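Long-range contacts in carbonic anhydrase (Trichomonas vaginalis, PDB 6Y04), which probably catalyses the reversible hydration of carbon dioxide to hydrogencarbonate, as a zinc-dependent beta-class carbonic anhydrase with one zinc ion per subunit: residues A[34-38]-A[64-68]; A[57-61]-A[78-82]; A[90-96]-A[162-168]; A[144-148]-A[177-181]. All coordinates share one frame. Residue numbers count along the deposited sequence, not the author numbering.

In the fold
All four contacts reach the same sheet, ordered 57-61, 32-36, 90-96, 163-168 and 175-179, with the last strand antiparallel. Interactions 1 and 3 are buried and share the zinc: Cys37 and His96 bind it near the C-terminal ends of neighbouring strands. Their chemistry differs, interaction 1 relying on one N-H to sulphur bond and interaction 3 on a full ladder of backbone bonds. Interaction 2, also buried, packs helix 74-85 on the strand outermost within this chain, where the second subunit adjoins. Interaction 4, on the outermost strand at the other side of the sheet in this chain, is partly exposed, apolar and without hydrogen bonds between its segments; it meets interaction 3 at Gly165, which pairs with Ile178 and Ile179.

Interaction 1 (A[34-38]-A[64-68]); sequences IVTCM and GNGIW. With ZN (zinc ion), chain C.
This is a buried contact between the C-terminal end of an inner parallel strand and the loop that follows the neighbouring strand 57-61, at the zinc site of a beta-class carbonic anhydrase. Residues 34-38 run from strand 32-36 to the zinc ligand Cys37 and just past it; residues 64-68 have no regular secondary structure and run roughly against them, the direction from Val35 to Cys37 lying 148° from that of Gly64 to Ile67. The closest CA atoms are those of Cys37 and Asn65, 4.8 Å apart. Gly64 has phi/psi 88/0, where a CB would jam against the preceding carbonyl, so the turn itself calls for glycine. Asn65 follows at 44/46, also with positive phi, and this backbone points its CB toward the strand end: Asn65 CB lies 3.4 Å from Thr36 O and 4.2 Å from Val35 CG1, while the p rotamer (chi1 52°) brings Asn65 OD1 3.5 Å from Cys37 CB. Farther out, Val35 CG1 meets Ile67 CD1 at 4.4 Å, both side chains also touching Ile75 of helix 74-85. Cys37 adopts the t rotamer and binds zinc through SG at 2.3 Å; His96, Cys99 and a water at 2.0 Å from the metal complete four ligands. The same sulphur accepts a nearly linear hydrogen bond of 170°, with Gly64 N 3.3 Å from Cys37 SG.

Interaction 2 (A[57-61]-A[78-82]); sequences ATVIK and SLLVS
Helix 74-85 is the connection of a beta-alpha-beta crossover from strand 57-61 to the parallel strand 90-96, with strand 32-36 between them in the sheet; here it packs on strand 57-61, outermost within this chain. The short axes of 57-61 and 78-82 approach to 9.8 Å and run antiparallel at 173°. CA of Thr58 lies 7.0 Å from CA of Ser82, and CA of Ile60 7.1 Å from CA of Ser78. The extended strand alternates its side chains, Thr58 and Ile60 toward the helix and Val59 away, where it packs on Val43 of the second subunit. Ser78 and Ser82, one helical turn apart, both point back at the strand. Ser82 takes the m rotamer (chi1 -69°), which lets its OG donate to Ser78 O at 2.9 Å within the helix; Thr58, in the p rotamer (54°), then donates from OG1 to Ser82 OG, giving a short hydrogen-bond relay from strand to helix backbone. Ser78, also m, turns its OG to Asp74 O and to Ala63 N of the second subunit, while its CB sits 3.7 Å from Ile60 CG1. Ile60 combines chi1 of -60° with an off-well chi2 of 144°, and Leu79 is m,t; although the CA-to-CB bond of Leu79 points sideways, Ile60 CD1 and Leu79 CD2 meet at 3.6 Å. The polar link spans 3.1 Å from Thr58 OG1 to Ser82 OG.

Interaction 3 (A[90-96]-A[162-168]); sequences EIFIMGH and PIHGLLI. With ZN (zinc ion), chain C.
Six backbone hydrogen bonds join residues 90-96 and 162-168 in alternating parallel pattern: Ile91 N to Pro162 O (2.9 Å), His164 N to Ile91 O (2.8 Å), Ile93 N to His164 O (2.8 Å), Leu166 N to Ile93 O (2.8 Å), Gly95 N to Leu166 O (2.9 Å) and Ile168 N to Gly95 O (2.9 Å). A side-chain bond adds to them, His164 NE2 donating to Glu90 OE1 at 3.0 Å; that oxygen also bonds Tyr182. The register is one to one, Ile91 with Ile163 through His96 with Ile168, CA pairs 4.4 to 4.9 Å apart, and the axes cross at -29°. On one face, the Phe92 and His164 rings form an offset stack (centroids 4.4 Å apart, planes at 29°), both chi1 m. Beyond them Phe92 CD2 meets Leu166 CD1 at 3.8 Å, and Met94 CG meets Ile168 CG2 at 3.8 Å. The other face carries Ile93 CD1 against Ile163 CG2 at 3.6 Å, beside helix 140-152. His96, chi1 p, binds zinc through NE2 at 2.0 Å, with Cys37 and Cys99. The ladder ends at Gly95, continued by a CA-H...O contact (His96 CA to Ile168 O, 3.0 Å), so regular backbone pairing positions the residue whose imidazole extends to zinc.

Interaction 4 (A[144-148]-A[177-181]); sequences IKNSV and TIING
Thr177, still in strand 175-179, stays out of reach of helical residues 144-148 and packs instead on Leu166 and on Leu4 of the second subunit. Ile178 comes next, its CB directed at the helix despite a helix-like psi (phi/psi -109/-52) and with an m,m rotamer: its CB lies 4.2 Å from Ile144 CG2, and its CG2 is 4.1 Å from Lys145 CE, the aliphatic part of the extended lysine chain. Ile179 returns to extended angles (-127/130), yet it too points toward the helix. Two successive residues facing the same way mark a classic beta bulge: Ile178 and Ile179 both stand opposite Gly165 of strand 163-168, the neighbour in the mixed sheet of this beta-class carbonic anhydrase, and both hydrogen-bond its backbone. The short axes of helix 144-148 and strand 177-179 come within 8.9 Å and cross at -45°, with CA of Lys145 and Ile179 7.2 Å apart. In its m,t rotamer, Ile179 places CD1 3.9 Å from Lys145 CA and 4.0 Å from Val148 CG1, a side chain in the t rotamer that also touches Ile163 and Ile93. Asn180 is already out of reach of the helix, and Gly181 N hydrogen-bonds His164 ND1.

Interaction 1 (A[34-38]-A[64-68])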
loop_
_atom_site.group_PDB
_atom_site.type_symbol
_atom_site.label_atom_id
_atom_site.label_comp_id
_atom_site.label_asym_id
_atom_site.label_seq_id
_atom_site.Cartn_x
_atom_site.Cartn_y
_atom_site.Cartn_z
ATOM N N ILE A 34 -9.263 -0.960 3.341
ATOM C CA ILE A 34 -8.545 -2.206 3.578
ATOM C C ILE A 34 -7.053 -1.901 3.698
ATOM O O ILE A 34 -6.490 -1.257 2.813
ATOM C CB ILE A 34 -8.797 -3.233 2.454
ATOM C CG1 ILE A 34 -10.271 -3.330 2.039
ATOM C CG2 ILE A 34 -8.203 -4.590 2.804
ATOM C CD1 ILE A 34 -11.215 -3.884 3.096
ATOM N N VAL A 35 -6.427 -2.386 4.783
ATOM C CA VAL A 35 -4.974 -2.382 4.919
ATOM C C VAL A 35 -4.466 -3.818 4.818
ATOM O O VAL A 35 -4.839 -4.668 5.621
ATOM C CB VAL A 35 -4.501 -1.697 6.222
ATOM C CG1 VAL A 35 -2.982 -1.706 6.353
ATOM C CG2 VAL A 35 -5.038 -0.272 6.345
ATOM N N THR A 36 -3.613 -4.087 3.828
ATOM C CA THR A 36 -3.124 -5.446 3.655
ATOM C C THR A 36 -1.654 -5.424 3.242
ATOM O O THR A 36 -1.026 -4.365 3.231
ATOM C CB THR A 36 -4.076 -6.286 2.789
ATOM O OG1 THR A 36 -3.784 -7.661 3.039
ATOM C CG2 THR A 36 -3.983 -5.983 1.307
ATOM N N CYS A 37 -1.122 -6.612 2.927
ATOM C CA CYS A 37 0.298 -6.786 2.676
ATOM C C CYS A 37 0.604 -6.613 1.187
ATOM O O CYS A 37 -0.272 -6.749 0.333
ATOM C CB CYS A 37 0.776 -8.156 3.136
ATOM S SG CYS A 37 2.574 -8.325 2.988
ATOM N N MET A 38 1.872 -6.329 0.886
ATOM C CA MET A 38 2.296 -6.122 -0.489
ATOM C C MET A 38 2.491 -7.463 -1.201
ATOM O O MET A 38 2.814 -7.479 -2.385
ATOM C CB MET A 38 3.609 -5.334 -0.531
ATOM C CG MET A 38 4.788 -6.141 -0.042
ATOM S SD MET A 38 6.340 -5.235 -0.094
ATOM C CE MET A 38 7.506 -6.555 0.241
ATOM N N GLY A 64 3.880 -6.416 5.403
ATOM C CA GLY A 64 3.488 -6.832 6.739
ATOM C C GLY A 64 2.301 -6.050 7.303
ATOM O O GLY A 64 1.882 -6.305 8.432
ATOM N N ASN A 65 1.770 -5.102 6.518
ATOM C CA ASN A 65 0.533 -4.389 6.828
ATOM C C ASN A 65 0.482 -3.945 8.295
ATOM O O ASN A 65 -0.540 -4.116 8.965
ATOM C CB ASN A 65 -0.706 -5.222 6.476
ATOM C CG ASN A 65 -0.677 -6.612 7.079
ATOM O OD1 ASN A 65 -0.112 -7.535 6.493
ATOM N ND2 ASN A 65 -1.264 -6.765 8.256
ATOM N N GLY A 66 1.585 -3.366 8.780
ATOM C CA GLY A 66 1.733 -3.096 10.200
ATOM C C GLY A 66 1.573 -1.616 10.534
ATOM O O GLY A 66 2.053 -0.744 9.808
ATOM N N ILE A 67 0.860 -1.359 11.634
ATOM C CA ILE A 67 0.887 -0.070 12.302
ATOM C C ILE A 67 1.419 -0.320 13.707
ATOM O O ILE A 67 0.748 -0.940 14.527
ATOM C CB ILE A 67 -0.512 0.586 12.331
ATOM C CG1 ILE A 67 -1.116 0.732 10.932
ATOM C CG2 ILE A 67 -0.486 1.910 13.080
ATOM C CD1 ILE A 67 -1.861 -0.499 10.458
ATOM N N TRP A 68 2.643 0.141 13.961
ATOM C CA TRP A 68 3.248 -0.007 15.272
ATOM C C TRP A 68 3.285 1.343 15.986
ATOM O O TRP A 68 3.536 1.399 17.189
ATOM C CB TRP A 68 4.632 -0.669 15.171
ATOM C CG TRP A 68 5.529 -0.110 14.104
ATOM C CD1 TRP A 68 5.691 -0.593 12.839
ATOM C CD2 TRP A 68 6.406 1.032 14.205
ATOM N NE1 TRP A 68 6.595 0.167 12.147
ATOM C CE2 TRP A 68 7.056 1.170 12.957
ATOM C CE3 TRP A 68 6.713 1.950 15.223
ATOM C CZ2 TRP A 68 7.987 2.183 12.705
ATOM C CZ3 TRP A 68 7.622 2.960 14.974
ATOM C CH2 TRP A 68 8.251 3.070 13.728
HETATM ZN ZN ZN C . 3.256 -10.322 3.997
HETATM O O HOH W 1 4.920 -10.763 2.984
#

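Interaction 2 (A[57-61]-A[78-82])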
loop_
_atom_site.group_PDB
_atom_site.type_symbol
_atom_site.label_atom_id
_atom_site.label_comp_id
_atom_site.label_asym_id
_atom_site.label_seq_id
_atom_site.Cartn_x
_atom_site.Cartn_y
_atom_site.Cartn_z
ATOM N N ALA A 57 -13.754 0.450 -2.113
ATOM C CA ALA A 57 -12.886 0.624 -0.957
ATOM C C ALA A 57 -11.585 1.305 -1.370
ATOM O O ALA A 57 -11.184 1.234 -2.524
ATOM C CB ALA A 57 -12.590 -0.716 -0.328
ATOM N N THR A 58 -10.916 1.949 -0.411
ATOM C CA THR A 58 -9.499 2.242 -0.566
ATOM C C THR A 58 -8.718 1.028 -0.075
ATOM O O THR A 58 -9.134 0.362 0.877
ATOM C CB THR A 58 -9.092 3.526 0.174
ATOM O OG1 THR A 58 -9.513 3.407 1.532
ATOM C CG2 THR A 58 -9.680 4.776 -0.440
ATOM N N VAL A 59 -7.592 0.752 -0.745
ATOM C CA VAL A 59 -6.715 -0.345 -0.380
ATOM C C VAL A 59 -5.312 0.211 -0.157
ATOM O O VAL A 59 -4.755 0.862 -1.035
ATOM C CB VAL A 59 -6.731 -1.473 -1.437
ATOM C CG1 VAL A 59 -5.799 -2.619 -1.059
ATOM C CG2 VAL A 59 -8.143 -1.984 -1.704
ATOM N N ILE A 60 -4.766 -0.056 1.036
ATOM C CA ILE A 60 -3.470 0.431 1.485
ATOM C C ILE A 60 -2.611 -0.811 1.691
ATOM O O ILE A 60 -3.064 -1.744 2.340
ATOM C CB ILE A 60 -3.660 1.228 2.797
ATOM C CG1 ILE A 60 -4.601 2.420 2.593
ATOM C CG2 ILE A 60 -2.330 1.647 3.409
ATOM C CD1 ILE A 60 -5.495 2.736 3.771
ATOM N N LYS A 61 -1.407 -0.844 1.107
ATOM C CA LYS A 61 -0.567 -2.029 1.202
ATOM C C LYS A 61 0.878 -1.665 1.534
ATOM O O LYS A 61 1.484 -0.821 0.880
ATOM C CB LYS A 61 -0.528 -2.803 -0.117
ATOM C CG LYS A 61 -1.839 -3.385 -0.632
ATOM C CD LYS A 61 -1.542 -4.376 -1.728
ATOM C CE LYS A 61 -2.750 -4.820 -2.513
ATOM N NZ LYS A 61 -2.322 -5.707 -3.621
ATOM N N SER A 78 -2.784 7.531 5.116
ATOM C CA SER A 78 -3.731 6.950 4.175
ATOM C C SER A 78 -5.098 6.765 4.826
ATOM O O SER A 78 -6.120 7.014 4.195
ATOM C CB SER A 78 -3.210 5.650 3.619
ATOM O OG SER A 78 -2.030 5.865 2.857
ATOM N N LEU A 79 -5.102 6.346 6.094
ATOM C CA LEU A 79 -6.344 6.144 6.826
ATOM C C LEU A 79 -7.023 7.477 7.146
ATOM O O LEU A 79 -8.249 7.567 7.086
ATOM C CB LEU A 79 -6.061 5.318 8.087
ATOM C CG LEU A 79 -5.668 3.866 7.803
ATOM C CD1 LEU A 79 -5.191 3.157 9.057
ATOM C CD2 LEU A 79 -6.810 3.108 7.138
ATOM N N LEU A 80 -6.222 8.508 7.461
ATOM C CA LEU A 80 -6.763 9.826 7.770
ATOM C C LEU A 80 -7.438 10.410 6.531
ATOM O O LEU A 80 -8.539 10.954 6.618
ATOM C CB LEU A 80 -5.655 10.756 8.285
ATOM C CG LEU A 80 -4.977 10.324 9.585
ATOM C CD1 LEU A 80 -3.765 11.199 9.902
ATOM C CD2 LEU A 80 -5.959 10.332 10.747
ATOM N N VAL A 81 -6.767 10.277 5.384
ATOM C CA VAL A 81 -7.308 10.748 4.121
ATOM C C VAL A 81 -8.585 9.972 3.804
ATOM O O VAL A 81 -9.583 10.562 3.392
ATOM C CB VAL A 81 -6.271 10.642 2.986
ATOM C CG1 VAL A 81 -6.870 11.016 1.640
ATOM C CG2 VAL A 81 -5.044 11.501 3.272
ATOM N N SER A 82 -8.548 8.650 4.007
ATOM C CA SER A 82 -9.705 7.816 3.724
ATOM C C SER A 82 -10.916 8.310 4.514
ATOM O O SER A 82 -12.004 8.460 3.953
ATOM C CB SER A 82 -9.421 6.362 4.010
ATOM O OG SER A 82 -8.486 5.842 3.078
#

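Interaction 3 (A[90-96]-A[162-168])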
loop_
_atom_site.group_PDB
_atom_site.type_symbol
_atom_site.label_atom_id
_atom_site.label_comp_id
_atom_site.label_asym_id
_atom_site.label_seq_id
_atom_site.Cartn_x
_atom_site.Cartn_y
_atom_site.Cartn_z
ATOM N N GLU A 90 -15.236 2.602 8.076
ATOM C CA GLU A 90 -14.777 1.348 8.655
ATOM C C GLU A 90 -13.384 1.015 8.129
ATOM O O GLU A 90 -13.097 1.217 6.949
ATOM C CB GLU A 90 -15.749 0.211 8.324
ATOM C CG GLU A 90 -17.099 0.330 9.021
ATOM C CD GLU A 90 -18.023 -0.868 8.882
ATOM O OE1 GLU A 90 -17.563 -1.999 9.139
ATOM O OE2 GLU A 90 -19.201 -0.678 8.506
ATOM N N ILE A 91 -12.530 0.495 9.017
ATOM C CA ILE A 91 -11.195 0.084 8.617
ATOM C C ILE A 91 -11.040 -1.412 8.874
ATOM O O ILE A 91 -11.305 -1.889 9.976
ATOM C CB ILE A 91 -10.107 0.906 9.341
ATOM C CG1 ILE A 91 -10.216 2.407 9.056
ATOM C CG2 ILE A 91 -8.714 0.373 9.024
ATOM C CD1 ILE A 91 -9.375 3.268 9.985
ATOM N N PHE A 92 -10.604 -2.140 7.841
ATOM C CA PHE A 92 -10.244 -3.542 7.975
ATOM C C PHE A 92 -8.738 -3.696 7.806
ATOM O O PHE A 92 -8.187 -3.342 6.761
ATOM C CB PHE A 92 -10.956 -4.371 6.905
ATOM C CG PHE A 92 -12.456 -4.363 7.014
ATOM C CD1 PHE A 92 -13.193 -3.271 6.574
ATOM C CD2 PHE A 92 -13.132 -5.442 7.565
ATOM C CE1 PHE A 92 -14.578 -3.254 6.683
ATOM C CE2 PHE A 92 -14.515 -5.426 7.673
ATOM C CZ PHE A 92 -15.235 -4.337 7.230
ATOM N N ILE A 93 -8.081 -4.225 8.845
ATOM C CA ILE A 93 -6.672 -4.578 8.748
ATOM C C ILE A 93 -6.543 -6.086 8.544
ATOM O O ILE A 93 -6.968 -6.880 9.385
ATOM C CB ILE A 93 -5.896 -4.056 9.975
ATOM C CG1 ILE A 93 -5.955 -2.526 10.024
ATOM C CG2 ILE A 93 -4.459 -4.562 9.971
ATOM C CD1 ILE A 93 -5.877 -1.970 11.415
ATOM N N MET A 94 -5.949 -6.466 7.406
ATOM C CA MET A 94 -5.954 -7.852 6.965
ATOM C C MET A 94 -4.526 -8.351 6.738
ATOM O O MET A 94 -3.901 -8.039 5.721
ATOM C CB MET A 94 -6.778 -8.009 5.686
ATOM C CG MET A 94 -6.792 -9.426 5.170
ATOM S SD MET A 94 -8.073 -9.707 3.954
ATOM C CE MET A 94 -7.436 -8.738 2.589
ATOM N N GLY A 95 -4.041 -9.142 7.706
ATOM C CA GLY A 95 -2.756 -9.809 7.608
ATOM C C GLY A 95 -2.894 -11.165 6.927
ATOM O O GLY A 95 -3.988 -11.558 6.532
ATOM N N HIS A 96 -1.776 -11.881 6.787
ATOM C CA HIS A 96 -1.817 -13.166 6.112
ATOM C C HIS A 96 -0.790 -14.117 6.710
ATOM O O HIS A 96 0.247 -13.688 7.210
ATOM C CB HIS A 96 -1.636 -12.990 4.600
ATOM C CG HIS A 96 -0.257 -12.575 4.200
ATOM N ND1 HIS A 96 0.627 -13.453 3.608
ATOM C CD2 HIS A 96 0.398 -11.395 4.311
ATOM C CE1 HIS A 96 1.761 -12.834 3.361
ATOM N NE2 HIS A 96 1.653 -11.573 3.788
ATOM N N PRO A 162 -15.129 1.921 13.460
ATOM C CA PRO A 162 -14.695 0.556 13.763
ATOM C C PRO A 162 -13.408 0.133 13.053
ATOM O O PRO A 162 -13.193 0.459 11.885
ATOM C CB PRO A 162 -15.874 -0.323 13.316
ATOM C CG PRO A 162 -16.733 0.570 12.445
ATOM C CD PRO A 162 -16.503 1.976 12.943
ATOM N N ILE A 163 -12.551 -0.585 13.791
ATOM C CA ILE A 163 -11.337 -1.168 13.243
ATOM C C ILE A 163 -11.360 -2.680 13.450
ATOM O O ILE A 163 -11.292 -3.157 14.589
ATOM C CB ILE A 163 -10.082 -0.526 13.858
ATOM C CG1 ILE A 163 -10.138 0.998 13.744
ATOM C CG2 ILE A 163 -8.833 -1.093 13.200
ATOM C CD1 ILE A 163 -9.459 1.700 14.874
ATOM N N HIS A 164 -11.433 -3.408 12.324
ATOM C CA HIS A 164 -11.515 -4.860 12.312
ATOM C C HIS A 164 -10.159 -5.468 11.967
ATOM O O HIS A 164 -9.320 -4.835 11.336
ATOM C CB HIS A 164 -12.580 -5.350 11.319
ATOM C CG HIS A 164 -13.831 -4.544 11.319
ATOM N ND1 HIS A 164 -14.838 -4.760 12.222
ATOM C CD2 HIS A 164 -14.239 -3.528 10.530
ATOM C CE1 HIS A 164 -15.819 -3.908 11.994
ATOM N NE2 HIS A 164 -15.473 -3.137 10.962
ATOM N N GLY A 165 -9.982 -6.725 12.376
ATOM C CA GLY A 165 -8.786 -7.480 12.061
ATOM C C GLY A 165 -9.144 -8.784 11.366
ATOM O O GLY A 165 -9.975 -9.535 11.864
ATOM N N LEU A 166 -8.519 -9.013 10.208
ATOM C CA LEU A 166 -8.760 -10.209 9.420
ATOM C C LEU A 166 -7.432 -10.895 9.121
ATOM O O LEU A 166 -6.378 -10.260 9.093
ATOM C CB LEU A 166 -9.464 -9.831 8.115
ATOM C CG LEU A 166 -10.775 -9.059 8.260
ATOM C CD1 LEU A 166 -11.362 -8.739 6.895
ATOM C CD2 LEU A 166 -11.786 -9.824 9.101
ATOM N N LEU A 167 -7.528 -12.197 8.862
ATOM C CA LEU A 167 -6.405 -12.988 8.402
ATOM C C LEU A 167 -6.831 -13.704 7.123
ATOM O O LEU A 167 -7.892 -14.329 7.077
ATOM C CB LEU A 167 -6.005 -13.965 9.514
ATOM C CG LEU A 167 -4.960 -15.017 9.137
ATOM C CD1 LEU A 167 -3.551 -14.452 9.243
ATOM C CD2 LEU A 167 -5.094 -16.252 10.022
ATOM N N ILE A 168 -6.011 -13.552 6.074
ATOM C CA ILE A 168 -6.238 -14.257 4.826
ATOM C C ILE A 168 -5.102 -15.257 4.624
ATOM O O ILE A 168 -3.954 -14.991 4.980
ATOM C CB ILE A 168 -6.411 -13.291 3.628
ATOM C CG1 ILE A 168 -6.768 -14.036 2.339
ATOM C CG2 ILE A 168 -5.196 -12.392 3.440
ATOM C CD1 ILE A 168 -7.210 -13.153 1.195
HETATM ZN ZN ZN C . 3.256 -10.322 3.997
HETATM O O HOH W 1 4.920 -10.763 2.984
#

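Interaction 4 (A[144-148]-A[177-181])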
loop_
_atom_site.group_PDB
_atom_site.type_symbol
_atom_site.label_atom_id
_atom_site.label_comp_id
_atom_site.label_asym_id
_atom_site.label_seq_id
_atom_site.Cartn_x
_atom_site.Cartn_y
_atom_site.Cartn_z
ATOM N N ILE A 144 -1.638 -8.400 13.588
ATOM C CA ILE A 144 -2.988 -7.938 13.308
ATOM C C ILE A 144 -3.569 -7.313 14.576
ATOM O O ILE A 144 -4.043 -6.179 14.547
ATOM C CB ILE A 144 -3.888 -9.064 12.765
ATOM C CG1 ILE A 144 -3.489 -9.499 11.354
ATOM C CG2 ILE A 144 -5.355 -8.647 12.812
ATOM C CD1 ILE A 144 -3.912 -10.921 11.011
ATOM N N LYS A 145 -3.510 -8.063 15.682
ATOM C CA LYS A 145 -4.063 -7.633 16.957
ATOM C C LYS A 145 -3.430 -6.310 17.386
ATOM O O LYS A 145 -4.129 -5.404 17.831
ATOM C CB LYS A 145 -3.879 -8.731 18.010
ATOM C CG LYS A 145 -4.955 -9.810 18.018
ATOM C CD LYS A 145 -4.558 -11.103 18.713
ATOM C CE LYS A 145 -5.742 -12.015 18.956
ATOM N NZ LYS A 145 -5.339 -13.403 19.292
ATOM N N ASN A 146 -2.106 -6.206 17.230
ATOM C CA ASN A 146 -1.330 -5.047 17.653
ATOM C C ASN A 146 -1.601 -3.856 16.728
ATOM O O ASN A 146 -1.661 -2.711 17.175
ATOM C CB ASN A 146 0.155 -5.406 17.760
ATOM C CG ASN A 146 0.982 -4.360 18.485
ATOM O OD1 ASN A 146 1.147 -4.432 19.700
ATOM N ND2 ASN A 146 1.509 -3.384 17.757
ATOM N N SER A 147 -1.772 -4.134 15.434
ATOM C CA SER A 147 -2.030 -3.093 14.456
ATOM C C SER A 147 -3.405 -2.485 14.695
ATOM O O SER A 147 -3.553 -1.268 14.672
ATOM C CB SER A 147 -1.899 -3.622 13.060
ATOM O OG SER A 147 -0.535 -3.749 12.726
ATOM N N VAL A 148 -4.393 -3.351 14.947
ATOM C CA VAL A 148 -5.742 -2.901 15.255
ATOM C C VAL A 148 -5.716 -2.038 16.517
ATOM O O VAL A 148 -6.474 -1.081 16.623
ATOM C CB VAL A 148 -6.727 -4.082 15.365
ATOM C CG1 VAL A 148 -8.091 -3.651 15.876
ATOM C CG2 VAL A 148 -6.867 -4.796 14.034
ATOM N N THR A 177 -11.962 -13.995 10.659
ATOM C CA THR A 177 -12.091 -12.825 11.510
ATOM C C THR A 177 -11.215 -12.997 12.749
ATOM O O THR A 177 -11.239 -14.041 13.392
ATOM C CB THR A 177 -13.567 -12.596 11.860
ATOM O OG1 THR A 177 -14.239 -12.423 10.614
ATOM C CG2 THR A 177 -13.828 -11.393 12.737
ATOM N N ILE A 178 -10.436 -11.962 13.067
ATOM C CA ILE A 178 -9.596 -11.973 14.255
ATOM C C ILE A 178 -10.182 -11.006 15.283
ATOM O O ILE A 178 -10.415 -11.395 16.425
ATOM C CB ILE A 178 -8.135 -11.639 13.897
ATOM C CG1 ILE A 178 -7.592 -12.535 12.777
ATOM C CG2 ILE A 178 -7.249 -11.674 15.133
ATOM C CD1 ILE A 178 -7.551 -14.020 13.102
ATOM N N ILE A 179 -10.440 -9.758 14.859
ATOM C CA ILE A 179 -11.082 -8.779 15.726
ATOM C C ILE A 179 -12.302 -8.186 15.028
ATOM O O ILE A 179 -12.210 -7.745 13.887
ATOM C CB ILE A 179 -10.089 -7.691 16.187
ATOM C CG1 ILE A 179 -9.018 -8.273 17.111
ATOM C CG2 ILE A 179 -10.807 -6.534 16.864
ATOM C CD1 ILE A 179 -7.883 -7.317 17.426
ATOM N N ASN A 180 -13.440 -8.182 15.730
ATOM C CA ASN A 180 -14.642 -7.480 15.300
ATOM C C ASN A 180 -14.688 -6.136 16.026
ATOM O O ASN A 180 -14.717 -6.101 17.252
ATOM C CB ASN A 180 -15.893 -8.320 15.580
ATOM C CG ASN A 180 -17.207 -7.634 15.251
ATOM O OD1 ASN A 180 -17.377 -6.434 15.475
ATOM N ND2 ASN A 180 -18.147 -8.395 14.719
ATOM N N GLY A 181 -14.711 -5.032 15.263
ATOM C CA GLY A 181 -14.457 -3.723 15.841
ATOM C C GLY A 181 -15.705 -2.878 16.090
ATOM O O GLY A 181 -15.569 -1.700 16.392
#